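Local coordinates for protein aminopeptidase N (Francisella tularensis subsp. tularensis, PDB 5DLL) that acts as a zinc-dependent aminopeptidase of the M1 family, releasing N-terminal amino acids from peptides and probably taking part in intracellular peptide degradation, at residues Y452-T457 and Q479-T484; V533-R538 and A565-D570. One frame throughout, in Å; residues are numbered along the deposited sequence.

Contact 1 (Y452-T457 and Q479-T484)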
ATOM      1  N   TYR A 452      12.152  -2.090  16.443  1.00 60.49           N
ATOM      2  CA  TYR A 452      12.259  -3.205  15.498  1.00 62.63           C
ATOM      3  C   TYR A 452      11.977  -4.566  16.134  1.00 62.90           C
ATOM      4  O   TYR A 452      11.444  -5.461  15.472  1.00 60.94           O
ATOM      5  CB  TYR A 452      13.633  -3.195  14.814  1.00 62.71           C
ATOM      6  CG  TYR A 452      13.748  -2.066  13.820  1.00 61.82           C
ATOM      7  CD1 TYR A 452      13.336  -2.236  12.502  1.00 62.29           C
ATOM      8  CD2 TYR A 452      14.220  -0.816  14.205  1.00 60.96           C
ATOM      9  CE1 TYR A 452      13.410  -1.199  11.587  1.00 64.70           C
ATOM     10  CE2 TYR A 452      14.299   0.228  13.296  1.00 64.28           C
ATOM     11  CZ  TYR A 452      13.893   0.031  11.988  1.00 63.42           C
ATOM     12  OH  TYR A 452      13.965   1.056  11.074  1.00 60.08           O
ATOM     13  N   ALA A 453      12.316  -4.704  17.415  1.00 66.20           N
ATOM     14  CA  ALA A 453      12.156  -5.968  18.142  1.00 69.21           C
ATOM     15  C   ALA A 453      10.785  -6.121  18.810  1.00 66.90           C
ATOM     16  O   ALA A 453      10.257  -7.232  18.889  1.00 69.13           O
ATOM     17  CB  ALA A 453      13.264  -6.116  19.177  1.00 69.75           C
ATOM     18  N   GLN A 454      10.209  -5.018  19.285  1.00 66.75           N
ATOM     19  CA  GLN A 454       8.992  -5.081  20.104  1.00 69.02           C
ATOM     20  C   GLN A 454       7.687  -5.133  19.306  1.00 65.16           C
ATOM     21  O   GLN A 454       7.462  -4.335  18.394  1.00 59.56           O
ATOM     22  CB  GLN A 454       8.940  -3.907  21.084  1.00 72.50           C
ATOM     23  CG  GLN A 454       7.732  -3.952  22.014  1.00 76.97           C
ATOM     24  CD  GLN A 454       8.007  -3.327  23.368  1.00 77.01           C
ATOM     25  OE1 GLN A 454       8.783  -3.863  24.161  1.00 75.72           O
ATOM     26  NE2 GLN A 454       7.366  -2.195  23.644  1.00 77.58           N
ATOM     27  N   SER A 455       6.824  -6.069  19.697  1.00 68.78           N
ATOM     28  CA  SER A 455       5.516  -6.263  19.078  1.00 69.90           C
ATOM     29  C   SER A 455       4.432  -5.506  19.851  1.00 68.58           C
ATOM     30  O   SER A 455       4.647  -5.090  20.991  1.00 70.52           O
ATOM     31  CB  SER A 455       5.188  -7.756  19.040  1.00 69.94           C
ATOM     32  OG  SER A 455       3.956  -8.005  18.389  1.00 76.31           O
ATOM     33  N   GLY A 456       3.279  -5.316  19.217  1.00 67.65           N
ATOM     34  CA  GLY A 456       2.125  -4.708  19.875  1.00 69.06           C
ATOM     35  C   GLY A 456       2.058  -3.190  19.824  1.00 67.79           C
ATOM     36  O   GLY A 456       3.071  -2.514  19.630  1.00 65.13           O
ATOM     37  N   THR A 457       0.841  -2.674  20.011  1.00 69.35           N
ATOM     38  CA  THR A 457       0.550  -1.243  20.030  1.00 64.48           C
ATOM     39  C   THR A 457       0.744  -0.699  21.444  1.00 68.15           C
ATOM     40  O   THR A 457       0.144  -1.217  22.384  1.00 74.86           O
ATOM     41  CB  THR A 457      -0.916  -0.985  19.623  1.00 63.94           C
ATOM     42  OG1 THR A 457      -1.168  -1.548  18.331  1.00 71.77           O
ATOM     43  CG2 THR A 457      -1.227   0.506  19.594  1.00 64.89           C
ATOM     44  N   GLN A 479       3.746   5.448  29.080  1.00 80.17           N
ATOM     45  CA  GLN A 479       3.618   4.445  28.027  1.00 76.97           C
ATOM     46  C   GLN A 479       3.593   3.034  28.610  1.00 76.23           C
ATOM     47  O   GLN A 479       4.481   2.645  29.371  1.00 73.82           O
ATOM     48  CB  GLN A 479       4.739   4.574  26.993  1.00 71.10           C
ATOM     49  CG  GLN A 479       6.149   4.564  27.561  1.00 70.85           C
ATOM     50  CD  GLN A 479       7.151   3.970  26.601  1.00 68.07           C
ATOM     51  OE1 GLN A 479       6.930   2.893  26.046  1.00 68.25           O
ATOM     52  NE2 GLN A 479       8.262   4.666  26.399  1.00 68.07           N
ATOM     53  N   THR A 480       2.559   2.284  28.250  1.00 76.71           N
ATOM     54  CA  THR A 480       2.395   0.903  28.689  1.00 78.38           C
ATOM     55  C   THR A 480       1.914   0.076  27.496  1.00 78.29           C
ATOM     56  O   THR A 480       0.975   0.462  26.798  1.00 77.83           O
ATOM     57  CB  THR A 480       1.424   0.787  29.898  1.00 79.35           C
ATOM     58  OG1 THR A 480       1.142  -0.591  30.168  1.00 75.06           O
ATOM     59  CG2 THR A 480       0.102   1.535  29.654  1.00 80.89           C
ATOM     60  N   THR A 481       2.581  -1.048  27.256  1.00 79.06           N
ATOM     61  CA  THR A 481       2.252  -1.918  26.129  1.00 78.75           C
ATOM     62  C   THR A 481       2.092  -3.357  26.639  1.00 82.91           C
ATOM     63  O   THR A 481       3.000  -3.919  27.254  1.00 90.68           O
ATOM     64  CB  THR A 481       3.301  -1.801  24.996  1.00 80.33           C
ATOM     65  OG1 THR A 481       3.114  -2.850  24.036  1.00 81.29           O
ATOM     66  CG2 THR A 481       4.724  -1.846  25.539  1.00 85.01           C
ATOM     67  N   LEU A 482       0.919  -3.934  26.392  1.00 79.87           N
ATOM     68  CA  LEU A 482       0.531  -5.211  26.991  1.00 80.47           C
ATOM     69  C   LEU A 482       1.214  -6.408  26.321  1.00 77.59           C
ATOM     70  O   LEU A 482       1.687  -6.297  25.190  1.00 72.66           O
ATOM     71  CB  LEU A 482      -0.992  -5.378  26.907  1.00 80.55           C
ATOM     72  CG  LEU A 482      -1.839  -4.314  27.608  1.00 81.90           C
ATOM     73  CD1 LEU A 482      -3.310  -4.533  27.289  1.00 82.67           C
ATOM     74  CD2 LEU A 482      -1.599  -4.325  29.112  1.00 83.97           C
ATOM     75  N   PRO A 483       1.265  -7.559  27.018  1.00 77.88           N
ATOM     76  CA  PRO A 483       1.805  -8.779  26.416  1.00 77.82           C
ATOM     77  C   PRO A 483       1.002  -9.251  25.202  1.00 77.66           C
ATOM     78  O   PRO A 483      -0.213  -9.060  25.155  1.00 75.96           O
ATOM     79  CB  PRO A 483       1.707  -9.810  27.551  1.00 79.79           C
ATOM     80  CG  PRO A 483       0.723  -9.251  28.513  1.00 81.40           C
ATOM     81  CD  PRO A 483       0.907  -7.769  28.433  1.00 81.20           C
ATOM     82  N   THR A 484       1.694  -9.853  24.234  1.00 80.12           N
ATOM     83  CA  THR A 484       1.070 -10.408  23.027  1.00 78.66           C
ATOM     84  C   THR A 484       1.337 -11.911  22.930  1.00 81.62           C
ATOM     85  O   THR A 484       2.070 -12.481  23.743  1.00 81.76           O
ATOM     86  CB  THR A 484       1.603  -9.723  21.751  1.00 72.76           C
ATOM     87  OG1 THR A 484       3.035  -9.707  21.774  1.00 72.37           O
ATOM     88  CG2 THR A 484       1.087  -8.303  21.649  1.00 69.19           C
TER
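A loop-to-loop packing contact without cross-segment hydrogen bonds joins Tyr452-Thr457, where a short helical turn runs out of the thermolysin-like catalytic domain, to Gln479-Thr484, the last residues of strand 472-480 of the Ig-like β-sandwich and the loop that follows. The touching parts of the two chains run 105° apart, so they meet crosswise and bury a modest 234 Å² in total. Two threonines carry the sandwich side of the contact, and both send their CB toward 452-457.

Thr481 sets OG1 anti to its backbone N (chi1 168°), which leaves CG2 between N and the carbonyl carbon. That methyl meets the side chain of Gln454 tip to tip, with Gln454 NE2 lying 3.3 Å from Thr481 CG2. The Gln454 chain starts with CG anti to its own N and then bends at chi2. Its amide is otherwise engaged, OE1 accepting a hydrogen bond from Gln491 N. Thr481 OG1 lies alongside the backbone of 452-457, 3.8 Å from Thr457 O.

Thr484 is turned differently: here OG1 takes the crowded position and CG2 stands anti to the carbonyl carbon. The hydroxyl sits 3.9 Å from Ser455 OG, but its hydrogen-bonding partners are Asp486 OD1, Gln487 O and Lys490 NZ; the same lysine nitrogen also bonds Ser455 O, so the loop after Thr484 ties both segments together. Gly456 passes close to both threonines, in an extended conformation with positive phi (87°), where a CB would press on Thr484 CG2; Thr484 CG2 rests 4.1 Å from Gly456 CA.

Contact 2 (V533-R538 and A565-D570)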
ATOM      1  N   VAL A 533      -5.085  24.244  26.620  1.00 85.17           N
ATOM      2  CA  VAL A 533      -5.432  22.912  26.132  1.00 88.69           C
ATOM      3  C   VAL A 533      -4.285  22.445  25.232  1.00 80.66           C
ATOM      4  O   VAL A 533      -3.741  23.229  24.446  1.00 67.11           O
ATOM      5  CB  VAL A 533      -6.802  22.878  25.399  1.00 92.45           C
ATOM      6  CG1 VAL A 533      -6.924  23.995  24.367  1.00 87.47           C
ATOM      7  CG2 VAL A 533      -7.047  21.512  24.761  1.00 92.85           C
ATOM      8  N   ALA A 534      -3.906  21.177  25.369  1.00 78.63           N
ATOM      9  CA  ALA A 534      -2.718  20.651  24.698  1.00 73.11           C
ATOM     10  C   ALA A 534      -3.049  20.038  23.338  1.00 63.62           C
ATOM     11  O   ALA A 534      -4.031  19.306  23.199  1.00 63.59           O
ATOM     12  CB  ALA A 534      -2.027  19.628  25.587  1.00 68.79           C
ATOM     13  N   SER A 535      -2.231  20.366  22.340  1.00 63.63           N
ATOM     14  CA  SER A 535      -2.278  19.729  21.026  1.00 64.58           C
ATOM     15  C   SER A 535      -1.183  18.668  21.005  1.00 65.32           C
ATOM     16  O   SER A 535      -0.001  19.005  21.002  1.00 63.66           O
ATOM     17  CB  SER A 535      -2.043  20.763  19.925  1.00 60.85           C
ATOM     18  OG  SER A 535      -2.016  20.153  18.651  1.00 67.76           O
ATOM     19  N   LEU A 536      -1.578  17.395  21.002  1.00 64.02           N
ATOM     20  CA  LEU A 536      -0.643  16.290  21.237  1.00 66.40           C
ATOM     21  C   LEU A 536      -0.620  15.261  20.108  1.00 67.81           C
ATOM     22  O   LEU A 536      -1.647  14.983  19.484  1.00 75.72           O
ATOM     23  CB  LEU A 536      -0.987  15.596  22.555  1.00 65.54           C
ATOM     24  CG  LEU A 536      -0.552  16.346  23.817  1.00 65.96           C
ATOM     25  CD1 LEU A 536      -1.227  15.763  25.050  1.00 68.33           C
ATOM     26  CD2 LEU A 536       0.961  16.322  23.963  1.00 64.60           C
ATOM     27  N   PHE A 537       0.564  14.695  19.876  1.00 62.39           N
ATOM     28  CA  PHE A 537       0.794  13.728  18.799  1.00 68.54           C
ATOM     29  C   PHE A 537       0.315  14.271  17.450  1.00 65.23           C
ATOM     30  O   PHE A 537      -0.523  13.671  16.769  1.00 60.01           O
ATOM     31  CB  PHE A 537       0.152  12.376  19.134  1.00 68.58           C
ATOM     32  CG  PHE A 537       0.704  11.745  20.383  1.00 67.82           C
ATOM     33  CD1 PHE A 537       1.901  11.042  20.348  1.00 69.29           C
ATOM     34  CD2 PHE A 537       0.038  11.871  21.596  1.00 68.50           C
ATOM     35  CE1 PHE A 537       2.418  10.466  21.499  1.00 73.88           C
ATOM     36  CE2 PHE A 537       0.548  11.298  22.750  1.00 65.63           C
ATOM     37  CZ  PHE A 537       1.741  10.595  22.702  1.00 70.94           C
ATOM     38  N   ARG A 538       0.865  15.425  17.090  1.00 59.16           N
ATOM     39  CA  ARG A 538       0.532  16.096  15.841  1.00 58.73           C
ATOM     40  C   ARG A 538       1.011  15.284  14.643  1.00 59.40           C
ATOM     41  O   ARG A 538       2.146  14.805  14.629  1.00 60.95           O
ATOM     42  CB  ARG A 538       1.170  17.477  15.807  1.00 54.90           C
ATOM     43  CG  ARG A 538       0.581  18.455  16.804  1.00 61.08           C
ATOM     44  CD  ARG A 538       1.277  19.800  16.690  1.00 63.61           C
ATOM     45  NE  ARG A 538       0.525  20.875  17.326  1.00 61.91           N
ATOM     46  CZ  ARG A 538       0.826  22.167  17.223  1.00 65.74           C
ATOM     47  NH1 ARG A 538       1.872  22.564  16.500  1.00 65.75           N
ATOM     48  NH2 ARG A 538       0.074  23.071  17.843  1.00 66.39           N
ATOM     49  N   ALA A 565      -3.305  20.833  11.191  1.00 60.34           N
ATOM     50  CA  ALA A 565      -4.473  20.368  10.433  1.00 57.59           C
ATOM     51  C   ALA A 565      -4.948  18.971  10.847  1.00 57.75           C
ATOM     52  O   ALA A 565      -6.151  18.713  10.905  1.00 62.53           O
ATOM     53  CB  ALA A 565      -4.170  20.389   8.938  1.00 60.16           C
ATOM     54  N   PHE A 566      -4.007  18.072  11.123  1.00 51.46           N
ATOM     55  CA  PHE A 566      -4.358  16.707  11.493  1.00 51.69           C
ATOM     56  C   PHE A 566      -5.157  16.687  12.792  1.00 52.04           C
ATOM     57  O   PHE A 566      -6.259  16.141  12.832  1.00 57.28           O
ATOM     58  CB  PHE A 566      -3.103  15.839  11.624  1.00 54.96           C
ATOM     59  CG  PHE A 566      -3.386  14.420  12.037  1.00 54.68           C
ATOM     60  CD1 PHE A 566      -3.712  13.459  11.085  1.00 52.01           C
ATOM     61  CD2 PHE A 566      -3.330  14.046  13.376  1.00 51.21           C
ATOM     62  CE1 PHE A 566      -3.978  12.153  11.461  1.00 49.40           C
ATOM     63  CE2 PHE A 566      -3.593  12.741  13.757  1.00 52.23           C
ATOM     64  CZ  PHE A 566      -3.919  11.794  12.798  1.00 52.82           C
ATOM     65  N   ASN A 567      -4.606  17.288  13.847  1.00 46.25           N
ATOM     66  CA  ASN A 567      -5.268  17.290  15.153  1.00 46.93           C
ATOM     67  C   ASN A 567      -6.626  17.984  15.133  1.00 49.80           C
ATOM     68  O   ASN A 567      -7.468  17.712  15.989  1.00 56.31           O
ATOM     69  CB  ASN A 567      -4.374  17.913  16.239  1.00 49.76           C
ATOM     70  CG  ASN A 567      -3.522  16.883  16.971  1.00 53.97           C
ATOM     71  OD1 ASN A 567      -3.581  15.684  16.696  1.00 50.84           O
ATOM     72  ND2 ASN A 567      -2.726  17.357  17.921  1.00 59.40           N
ATOM     73  N   ARG A 568      -6.836  18.877  14.165  1.00 48.11           N
ATOM     74  CA  ARG A 568      -8.147  19.495  13.964  1.00 53.46           C
ATOM     75  C   ARG A 568      -9.158  18.459  13.476  1.00 50.02           C
ATOM     76  O   ARG A 568     -10.242  18.331  14.040  1.00 55.27           O
ATOM     77  CB  ARG A 568      -8.061  20.666  12.979  1.00 59.92           C
ATOM     78  CG  ARG A 568      -7.296  21.870  13.514  1.00 63.12           C
ATOM     79  CD  ARG A 568      -7.204  22.996  12.493  1.00 71.39           C
ATOM     80  NE  ARG A 568      -8.425  23.804  12.437  1.00 77.51           N
ATOM     81  CZ  ARG A 568      -8.527  24.998  11.852  1.00 75.51           C
ATOM     82  NH1 ARG A 568      -7.479  25.563  11.259  1.00 80.17           N
ATOM     83  NH2 ARG A 568      -9.689  25.640  11.863  1.00 77.28           N
ATOM     84  N   TRP A 569      -8.792  17.724  12.432  1.00 52.88           N
ATOM     85  CA  TRP A 569      -9.591  16.588  11.953  1.00 52.23           C
ATOM     86  C   TRP A 569      -9.751  15.530  13.053  1.00 50.35           C
ATOM     87  O   TRP A 569     -10.854  15.052  13.306  1.00 47.83           O
ATOM     88  CB  TRP A 569      -8.948  15.981  10.692  1.00 49.04           C
ATOM     89  CG  TRP A 569      -9.441  14.612  10.308  1.00 46.44           C
ATOM     90  CD1 TRP A 569     -10.471  14.314   9.462  1.00 45.36           C
ATOM     91  CD2 TRP A 569      -8.899  13.356  10.738  1.00 46.53           C
ATOM     92  NE1 TRP A 569     -10.613  12.949   9.350  1.00 46.29           N
ATOM     93  CE2 TRP A 569      -9.659  12.339  10.122  1.00 45.72           C
ATOM     94  CE3 TRP A 569      -7.848  12.991  11.589  1.00 43.51           C
ATOM     95  CZ2 TRP A 569      -9.405  10.985  10.334  1.00 51.13           C
ATOM     96  CZ3 TRP A 569      -7.597  11.647  11.798  1.00 45.16           C
ATOM     97  CH2 TRP A 569      -8.370  10.660  11.176  1.00 46.89           C
ATOM     98  N   ASP A 570      -8.654  15.187  13.720  1.00 52.89           N
ATOM     99  CA  ASP A 570      -8.663  14.104  14.705  1.00 55.31           C
ATOM    100  C   ASP A 570      -9.592  14.410  15.873  1.00 56.74           C
ATOM    101  O   ASP A 570     -10.340  13.541  16.320  1.00 61.78           O
ATOM    102  CB  ASP A 570      -7.245  13.839  15.227  1.00 55.83           C
ATOM    103  CG  ASP A 570      -7.115  12.492  15.916  1.00 52.31           C
ATOM    104  OD1 ASP A 570      -7.626  11.491  15.372  1.00 48.55           O
ATOM    105  OD2 ASP A 570      -6.489  12.428  16.997  1.00 53.47           O
TER
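Asn567 holds chi2 at 0°, with OD1 eclipsing CA and ND2 therefore pointing outward from its helix, while Ser535 puts OG anti to its backbone N (chi1 177°), facing that amide nitrogen. These torsions make a buried polar junction between the Ig-like β-sandwich and the C-terminal helical domain: Val533-Arg538 is the short strand 533-535, outermost in its three-stranded sheet, with the residues that turn away after it, and Ala565-Asp570 is the first part of helix 565-581.

Asn567 ND2 spends both of its hydrogens on the end of the strand and the start of the turn. One bond runs to Ser535 OG at 3.0 Å, nearly in the amide plane; the other runs to Leu536 O, also 3.0 Å from Asn567 ND2. Leu536 O receives its donor from above the carbonyl plane, 56° out of it, rather than along a lone pair. With both partners close to the plane of the amide, the pair of bonds fixes its rotation.

Arg538, its chain extended from CG to NE, doubles back alongside the strand, and its NE gives an almost straight bond of 3.0 Å to Ser535 OG. Ser535 OG is thus shared by the asparagine amide and the guanidinium, whose planes stand almost perpendicular. Asp562, in the short loop between helices 552-561 and 565-581, hydrogen-bonds Ser535 OG through OD2 and forms a salt bridge with Arg538 NH2 through OD1, while Arg538 NH1 pairs with Glu511. These carboxylates probably offset the charge of the buried arginine.

Phe537 adopts left-handed backbone angles, so the chain turns sharply after the strand. Its carbonyl faces the helix, and Phe537 O lies 4.4 Å from Phe566 CE2, oblique to that ring.

In the fold
Contact 1 closes before contact 2 opens, and the two occupy successive joints of the chain: 452-457 leads from the catalytic domain into the Ig-like β-sandwich, and 565-570 belongs to the helical domain beyond it. Each uses a different sheet of the sandwich, contact 1 the one containing strand 472-480 and contact 2 the one edged by strand 533-535. Their centres lie 24 Å apart and their nearest atoms about 8 Å, without touching. Helix 349-369 of the catalytic domain borders both, meeting Thr457 at one and Trp569 at the other. Packing at one joint and buried polar bonding at the other thus fit the small sandwich between its larger neighbours.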